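Local atomic coordinates of T cell receptor mu chain (Monodelphis domestica, PDB entry 7L15), a protein that pairs with a gamma chain to form the marsupial gamma-mu T cell receptor, in which it probably takes part in antigen recognition. Residues L34-T38 with K85-F89; L48-T54 with S100-A106; E129-A134 with F156-E160. One frame throughout, in Å; residues are numbered along the deposited sequence.

Interaction 1: residues L34-T38 with K85-F89; sequences LKCQT and KNQIF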
# COMPACT_ATOMS: atom_id res chain seq x y z
N LEU A 34 21.21 -2.24 -5.08
CA LEU A 34 20.64 -1.85 -6.36
C LEU A 34 21.61 -0.97 -7.12
O LEU A 34 22.44 -0.27 -6.53
CB LEU A 34 19.30 -1.11 -6.18
CG LEU A 34 18.22 -1.88 -5.41
CD1 LEU A 34 16.87 -1.17 -5.44
CD2 LEU A 34 18.07 -3.29 -5.96
N LYS A 35 21.49 -1.01 -8.44
CA LYS A 35 22.29 -0.16 -9.31
C LYS A 35 21.35 0.69 -10.15
O LYS A 35 20.29 0.22 -10.57
CB LYS A 35 23.22 -0.99 -10.21
CG LYS A 35 23.94 -0.16 -11.27
CD LYS A 35 25.09 -0.91 -11.92
CE LYS A 35 24.61 -2.16 -12.63
NZ LYS A 35 25.52 -2.52 -13.75
N CYS A 36 21.72 1.94 -10.38
CA CYS A 36 21.02 2.81 -11.31
C CYS A 36 22.02 3.31 -12.34
O CYS A 36 22.90 4.11 -12.02
CB CYS A 36 20.35 3.98 -10.59
SG CYS A 36 19.59 5.24 -11.71
N GLN A 37 21.88 2.83 -13.58
CA GLN A 37 22.69 3.28 -14.70
C GLN A 37 22.10 4.55 -15.29
O GLN A 37 20.93 4.55 -15.70
CB GLN A 37 22.74 2.18 -15.76
CG GLN A 37 23.52 2.57 -17.00
CD GLN A 37 25.00 2.60 -16.74
OE1 GLN A 37 25.63 1.55 -16.57
NE2 GLN A 37 25.58 3.80 -16.66
N THR A 38 22.88 5.63 -15.33
CA THR A 38 22.38 6.89 -15.85
C THR A 38 23.01 7.21 -17.20
O THR A 38 24.06 6.68 -17.57
CB THR A 38 22.66 8.05 -14.88
OG1 THR A 38 24.03 8.44 -14.98
CG2 THR A 38 22.37 7.64 -13.48
N LYS A 85 31.59 5.19 -14.73
CA LYS A 85 30.50 4.44 -15.33
C LYS A 85 29.16 5.16 -15.25
O LYS A 85 28.16 4.63 -15.75
CB LYS A 85 30.41 3.05 -14.67
CG LYS A 85 31.07 1.92 -15.48
CD LYS A 85 31.47 0.72 -14.61
CE LYS A 85 31.68 -0.56 -15.43
NZ LYS A 85 31.04 -1.78 -14.80
N ASN A 86 29.10 6.35 -14.64
CA ASN A 86 27.85 7.11 -14.53
C ASN A 86 26.75 6.30 -13.82
O ASN A 86 25.58 6.34 -14.20
CB ASN A 86 27.36 7.58 -15.90
CG ASN A 86 28.21 8.71 -16.48
OD1 ASN A 86 29.30 9.02 -16.00
ND2 ASN A 86 27.70 9.34 -17.53
N GLN A 87 27.11 5.60 -12.76
CA GLN A 87 26.15 4.81 -11.99
C GLN A 87 26.09 5.30 -10.55
O GLN A 87 27.06 5.86 -10.03
CB GLN A 87 26.54 3.32 -11.99
CG GLN A 87 26.71 2.73 -13.38
CD GLN A 87 27.53 1.45 -13.35
OE1 GLN A 87 28.38 1.29 -12.48
NE2 GLN A 87 27.26 0.55 -14.28
N ILE A 88 24.93 5.12 -9.91
CA ILE A 88 24.83 5.23 -8.46
C ILE A 88 24.20 3.95 -7.93
O ILE A 88 23.45 3.26 -8.62
CB ILE A 88 24.02 6.44 -7.95
CG1 ILE A 88 22.51 6.20 -8.07
CG2 ILE A 88 24.44 7.70 -8.66
CD1 ILE A 88 21.69 7.04 -7.11
N PHE A 89 24.51 3.65 -6.67
CA PHE A 89 24.11 2.41 -6.03
C PHE A 89 23.32 2.69 -4.77
O PHE A 89 23.42 3.77 -4.17
CB PHE A 89 25.31 1.54 -5.71
CG PHE A 89 26.20 1.32 -6.88
CD1 PHE A 89 27.19 2.25 -7.20
CD2 PHE A 89 26.03 0.21 -7.69
CE1 PHE A 89 28.00 2.07 -8.30
CE2 PHE A 89 26.84 0.01 -8.80
CZ PHE A 89 27.83 0.94 -9.11
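Cys36 and Ile88 form the central hydrogen-bonded pair between two antiparallel strands of an immunoglobulin V-set domain, the B and E strands of the sandwich in the usual lettering. Two backbone bonds close the pair: Cys36 N donates to Ile88 O (2.8 Å), and Ile88 N returns a longer bond to Cys36 O. Further along, Asn86 O is gripped twice by Thr38, through N at 3.0 Å and through OG1 at 2.7 Å; with chi1 at 77° the hydroxyl lies between the backbone N and the carbonyl carbon, within reach of that oxygen. Asn86 and Gln87 together face Glu82 in a G1 beta bulge, where the second strand begins.

Apolar contacts lie on both faces of the pair. On the one turned into the sandwich, Cys36 CB meets Ile88 CG1 at 4.0 Å, while Cys36 SG is joined to Cys105 in the intradomain disulfide and Trp50 packs against both residues. On the other, Lys35 and Phe89 run side by side, the aliphatic chain of the lysine along the CE2 side of the ring, and Lys35 CD also touches the amide of Gln87.

Side-chain amides supply the remaining hydrogen bonds. Gln37 uses both ends of its amide, its chain bent at chi2 (73°). Its OE1 accepts from Gln87 NE2, which stands above the carbonyl plane with the two amides 46° apart, while its NE2 donates to Lys85 O at 2.9 Å.

Interaction 2: residues L48-T54 with S100-A106; sequences LDWYLWT and SGQYHCA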
# COMPACT_ATOMS: atom_id res chain seq x y z
N LEU A 48 21.21 13.01 -7.36
CA LEU A 48 20.54 11.74 -7.58
C LEU A 48 20.07 11.16 -6.24
O LEU A 48 20.80 11.24 -5.25
CB LEU A 48 21.49 10.74 -8.28
CG LEU A 48 21.99 11.21 -9.65
CD1 LEU A 48 22.86 10.20 -10.35
CD2 LEU A 48 20.78 11.47 -10.48
N ASP A 49 18.89 10.53 -6.23
CA ASP A 49 18.27 10.00 -5.02
C ASP A 49 17.62 8.65 -5.30
O ASP A 49 17.38 8.27 -6.45
CB ASP A 49 17.19 10.94 -4.46
CG ASP A 49 17.68 12.35 -4.19
OD1 ASP A 49 18.86 12.51 -3.84
OD2 ASP A 49 16.87 13.30 -4.31
N TRP A 50 17.28 7.95 -4.22
CA TRP A 50 16.49 6.73 -4.29
C TRP A 50 15.19 6.94 -3.52
O TRP A 50 15.22 7.41 -2.38
CB TRP A 50 17.25 5.55 -3.69
CG TRP A 50 18.39 5.05 -4.52
CD1 TRP A 50 19.71 5.38 -4.40
CD2 TRP A 50 18.31 4.09 -5.59
NE1 TRP A 50 20.46 4.68 -5.32
CE2 TRP A 50 19.62 3.89 -6.07
CE3 TRP A 50 17.26 3.39 -6.18
CZ2 TRP A 50 19.90 3.02 -7.10
CZ3 TRP A 50 17.55 2.52 -7.22
CH2 TRP A 50 18.86 2.34 -7.67
N TYR A 51 14.06 6.60 -4.15
CA TYR A 51 12.74 6.67 -3.54
C TYR A 51 12.10 5.29 -3.57
O TYR A 51 12.24 4.56 -4.56
CB TYR A 51 11.83 7.67 -4.26
CG TYR A 51 12.06 9.09 -3.84
CD1 TYR A 51 13.17 9.79 -4.26
CD2 TYR A 51 11.16 9.74 -3.00
CE1 TYR A 51 13.39 11.09 -3.86
CE2 TYR A 51 11.37 11.03 -2.59
CZ TYR A 51 12.48 11.70 -3.02
OH TYR A 51 12.69 12.99 -2.62
N LEU A 52 11.36 4.97 -2.50
CA LEU A 52 10.60 3.73 -2.36
C LEU A 52 9.11 4.00 -2.61
O LEU A 52 8.47 4.72 -1.85
CB LEU A 52 10.79 3.13 -0.97
CG LEU A 52 9.98 1.84 -0.75
CD1 LEU A 52 10.28 0.79 -1.84
CD2 LEU A 52 10.19 1.26 0.65
N TRP A 53 8.56 3.39 -3.66
CA TRP A 53 7.14 3.49 -4.00
C TRP A 53 6.50 2.15 -3.66
O TRP A 53 6.52 1.22 -4.46
CB TRP A 53 6.93 3.82 -5.49
CG TRP A 53 7.33 5.21 -5.86
CD1 TRP A 53 8.58 5.76 -5.78
CD2 TRP A 53 6.48 6.23 -6.39
NE1 TRP A 53 8.56 7.06 -6.22
CE2 TRP A 53 7.28 7.37 -6.60
CE3 TRP A 53 5.13 6.28 -6.70
CZ2 TRP A 53 6.76 8.55 -7.10
CZ3 TRP A 53 4.61 7.44 -7.20
CH2 TRP A 53 5.43 8.57 -7.39
N THR A 54 5.94 2.05 -2.45
CA THR A 54 5.24 0.80 -2.16
C THR A 54 3.76 0.99 -2.44
O THR A 54 3.16 1.94 -1.93
CB THR A 54 5.44 0.38 -0.72
OG1 THR A 54 6.84 0.23 -0.44
CG2 THR A 54 4.76 -0.94 -0.46
N SER A 100 9.71 -4.05 1.15
CA SER A 100 9.18 -4.45 -0.15
C SER A 100 8.57 -3.27 -0.90
O SER A 100 7.99 -2.37 -0.31
CB SER A 100 8.10 -5.53 0.02
OG SER A 100 8.64 -6.72 0.57
N GLY A 101 8.70 -3.29 -2.21
CA GLY A 101 8.10 -2.27 -3.02
C GLY A 101 8.91 -2.04 -4.28
O GLY A 101 9.74 -2.85 -4.67
N GLN A 102 8.63 -0.91 -4.93
CA GLN A 102 9.27 -0.54 -6.17
C GLN A 102 10.31 0.54 -5.88
O GLN A 102 9.95 1.66 -5.48
CB GLN A 102 8.24 -0.04 -7.18
CG GLN A 102 8.82 0.17 -8.56
CD GLN A 102 8.82 -1.10 -9.39
OE1 GLN A 102 8.38 -2.16 -8.92
NE2 GLN A 102 9.29 -1.01 -10.63
N TYR A 103 11.57 0.23 -6.11
CA TYR A 103 12.66 1.17 -5.85
C TYR A 103 12.98 1.98 -7.11
O TYR A 103 13.31 1.41 -8.15
CB TYR A 103 13.90 0.41 -5.36
CG TYR A 103 13.76 -0.04 -3.93
CD1 TYR A 103 13.00 -1.15 -3.60
CD2 TYR A 103 14.36 0.68 -2.89
CE1 TYR A 103 12.85 -1.55 -2.29
CE2 TYR A 103 14.21 0.30 -1.57
CZ TYR A 103 13.46 -0.82 -1.28
OH TYR A 103 13.29 -1.23 0.03
N HIS A 104 12.90 3.30 -7.00
CA HIS A 104 13.13 4.21 -8.11
C HIS A 104 14.38 5.04 -7.86
O HIS A 104 14.57 5.56 -6.76
CB HIS A 104 11.93 5.14 -8.31
CG HIS A 104 10.70 4.45 -8.80
ND1 HIS A 104 10.36 4.40 -10.13
CD2 HIS A 104 9.75 3.75 -8.13
CE1 HIS A 104 9.23 3.72 -10.26
NE2 HIS A 104 8.84 3.32 -9.07
N CYS A 105 15.22 5.11 -8.87
CA CYS A 105 16.24 6.14 -8.98
C CYS A 105 15.59 7.46 -9.42
O CYS A 105 14.68 7.46 -10.26
CB CYS A 105 17.26 5.66 -10.01
SG CYS A 105 18.77 6.56 -10.34
N ALA A 106 16.04 8.57 -8.85
CA ALA A 106 15.45 9.87 -9.17
C ALA A 106 16.54 10.92 -9.36
O ALA A 106 17.56 10.89 -8.67
CB ALA A 106 14.48 10.34 -8.07
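Leu48 enters this antiparallel pairing with its CA making a CA-H...O contact with Ala106 O (3.3 Å), at the start of the C strand and opposite the later part of the F strand; the two centre one sheet of the immunoglobulin V domain. Asp49 and Ala106 exchange two backbone hydrogen bonds, and the same reciprocal pattern returns at Tyr51 with His104 and at Trp53 with Gln102.

Trp50 turns into the sandwich. One face of its indole is covered by Cys105 CA, and Cys105 SG, half of the disulfide to Cys36, sits above the six-membered ring at 5.0 Å from its centroid. This places the tryptophan against the disulfide, the classical core of an immunoglobulin fold.

Tyr51 points to the outer face, its CD1 4.1 Å from Ala106 CB and its OH hydrogen-bonded to Lys105 N of the T cell receptor gamma chain. Leu52 is again inward: with CG anti to the backbone N (chi1 178°), it sets CD1 over the face of Tyr103 in a CH-pi contact, 3.6 Å from the ring centroid.

Trp53 and His104 cross on the outer face with Trp53 CD1 3.3 Å from His104 CD2 and ring planes 62° apart. Pro46 of the gamma chain packs on both, and His104 ND1 is hydrogen-bonded to Gly121 O. The pairing ends where Thr54 OG1 donates to Ser100 O at 2.8 Å, in the carbonyl plane.

Interaction 3: residues E129-A134 with F156-E160; sequences EPRPAA and FYPKE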
# COMPACT_ATOMS: atom_id res chain seq x y z
N GLU A 129 10.85 -11.60 1.68
CA GLU A 129 10.09 -12.69 2.25
C GLU A 129 10.83 -13.20 3.47
O GLU A 129 12.01 -12.90 3.65
CB GLU A 129 9.87 -13.81 1.23
CG GLU A 129 11.11 -14.54 0.83
CD GLU A 129 10.85 -15.53 -0.29
OE1 GLU A 129 11.82 -16.21 -0.71
OE2 GLU A 129 9.67 -15.63 -0.74
N PRO A 130 10.15 -13.90 4.37
CA PRO A 130 10.81 -14.36 5.59
C PRO A 130 11.98 -15.27 5.29
O PRO A 130 12.01 -16.00 4.29
CB PRO A 130 9.70 -15.11 6.35
CG PRO A 130 8.48 -15.05 5.48
CD PRO A 130 8.68 -14.01 4.46
N ARG A 131 12.98 -15.22 6.17
CA ARG A 131 14.10 -16.12 5.99
C ARG A 131 13.67 -17.53 6.37
O ARG A 131 12.87 -17.70 7.30
CB ARG A 131 15.32 -15.65 6.80
CG ARG A 131 15.45 -16.21 8.16
CD ARG A 131 15.52 -15.07 9.17
NE ARG A 131 16.82 -14.42 9.20
CZ ARG A 131 17.01 -13.17 9.59
NH1 ARG A 131 15.97 -12.42 9.95
NH2 ARG A 131 18.23 -12.64 9.61
N PRO A 132 14.12 -18.55 5.64
CA PRO A 132 13.71 -19.91 5.95
C PRO A 132 14.12 -20.31 7.36
O PRO A 132 15.09 -19.80 7.93
CB PRO A 132 14.44 -20.75 4.89
CG PRO A 132 14.62 -19.79 3.74
CD PRO A 132 14.95 -18.49 4.43
N ALA A 133 13.32 -21.19 7.94
CA ALA A 133 13.56 -21.70 9.28
C ALA A 133 12.82 -23.01 9.37
O ALA A 133 12.20 -23.46 8.40
CB ALA A 133 13.14 -20.68 10.34
N ALA A 134 12.89 -23.65 10.54
CA ALA A 134 12.39 -25.01 10.66
C ALA A 134 10.92 -25.08 10.26
O ALA A 134 10.15 -24.16 10.56
CB ALA A 134 12.56 -25.52 12.10
N PHE A 156 2.52 -21.13 10.38
CA PHE A 156 3.07 -22.25 9.65
C PHE A 156 4.21 -21.77 8.79
O PHE A 156 4.31 -20.59 8.45
CB PHE A 156 2.01 -22.95 8.80
CG PHE A 156 1.22 -22.03 7.91
CD1 PHE A 156 0.13 -21.33 8.41
CD2 PHE A 156 1.54 -21.91 6.57
CE1 PHE A 156 -0.61 -20.50 7.58
CE2 PHE A 156 0.80 -21.08 5.73
CZ PHE A 156 -0.27 -20.37 6.24
N TYR A 157 5.08 -22.70 8.43
CA TYR A 157 6.17 -22.41 7.55
C TYR A 157 6.53 -23.76 6.96
O TYR A 157 6.54 -24.75 7.71
CB TYR A 157 7.37 -21.78 8.27
CG TYR A 157 8.40 -21.36 7.24
CD1 TYR A 157 8.27 -20.15 6.57
CD2 TYR A 157 9.43 -22.22 6.87
CE1 TYR A 157 9.17 -19.77 5.58
CE2 TYR A 157 10.35 -21.84 5.86
CZ TYR A 157 10.20 -20.62 5.23
OH TYR A 157 11.08 -20.23 4.24
N PRO A 158 6.80 -23.86 5.65
CA PRO A 158 6.73 -22.81 4.62
C PRO A 158 5.27 -22.46 4.24
O PRO A 158 4.33 -23.05 4.78
CB PRO A 158 7.48 -23.44 3.43
CG PRO A 158 7.18 -24.92 3.57
CD PRO A 158 7.14 -25.17 5.06
N LYS A 159 5.10 -21.54 3.29
CA LYS A 159 3.80 -20.94 3.03
C LYS A 159 2.86 -21.84 2.25
O LYS A 159 1.65 -21.61 2.29
CB LYS A 159 3.96 -19.61 2.25
CG LYS A 159 4.29 -19.81 0.78
CD LYS A 159 4.67 -18.51 0.07
CE LYS A 159 6.17 -18.32 0.04
NZ LYS A 159 6.65 -17.69 -1.22
N GLU A 160 3.37 -22.83 1.52
CA GLU A 160 2.49 -23.68 0.71
C GLU A 160 1.57 -24.49 1.62
O GLU A 160 2.04 -25.18 2.54
CB GLU A 160 3.31 -24.60 -0.20
CG GLU A 160 4.10 -23.87 -1.28
CD GLU A 160 5.36 -23.19 -0.75
OE1 GLU A 160 5.85 -23.61 0.31
OE2 GLU A 160 5.84 -22.23 -1.39
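Tyr157 reaches across to the 129-134 segment and supplies by far the largest share of the buried surface. The contact lies at the elbow between the variable and constant domains, where the connecting segment rests on a loop of the constant domain. A chi1 of -173° swings the ring away from its own backbone N and out to Pro132 and Ala133. Its hydroxyl end meets the proline by packing, OH lying 3.2 Å from Pro132 CA and 3.5 Å from Pro132 CB. Farther back on the ring, CD2 comes within 3.4 Å of Ala133 O, which approaches obliquely. Pro158, joined to the tyrosine by a cis peptide bond, lays its CB over one face of the ring.

Glu129 and Lys159 add a second, looser link. Their side chains cross at about a right angle, and Glu129 OE2 stands 3.7 Å from Lys159 NZ, a long salt bridge.

The contact bridges the two domains at the surface: Glu129 ends strand 124-129 and is hydrogen-bonded through its backbone to Tyr26 and Ala28, whereas segment 156-160 leads from strand 148-156 to strand 162-167, with Tyr187 of strand 187-194 packing against Pro130, Phe156 and Lys159.

Interactions 1 and 2 each pair two strands within one layer of the same variable domain, and their inner faces meet: the Cys36 to Cys105 disulfide joins them covalently, while Ile88 and Leu34 of the first pack on Trp50 and Tyr103 of the second. Interaction 2 is the buried one, aromatic in character, with one face in the core and the other against the gamma chain; interaction 1 is partly buried, with hydrogen bonds of side-chain amides, and a lysine, on its outer side. Interaction 3 lies at the surface, its centre about 33 Å and 27 Å from the centres of interactions 1 and 2 respectively. Strand pairing gives way there to loop contacts, without hydrogen bonds between its segments.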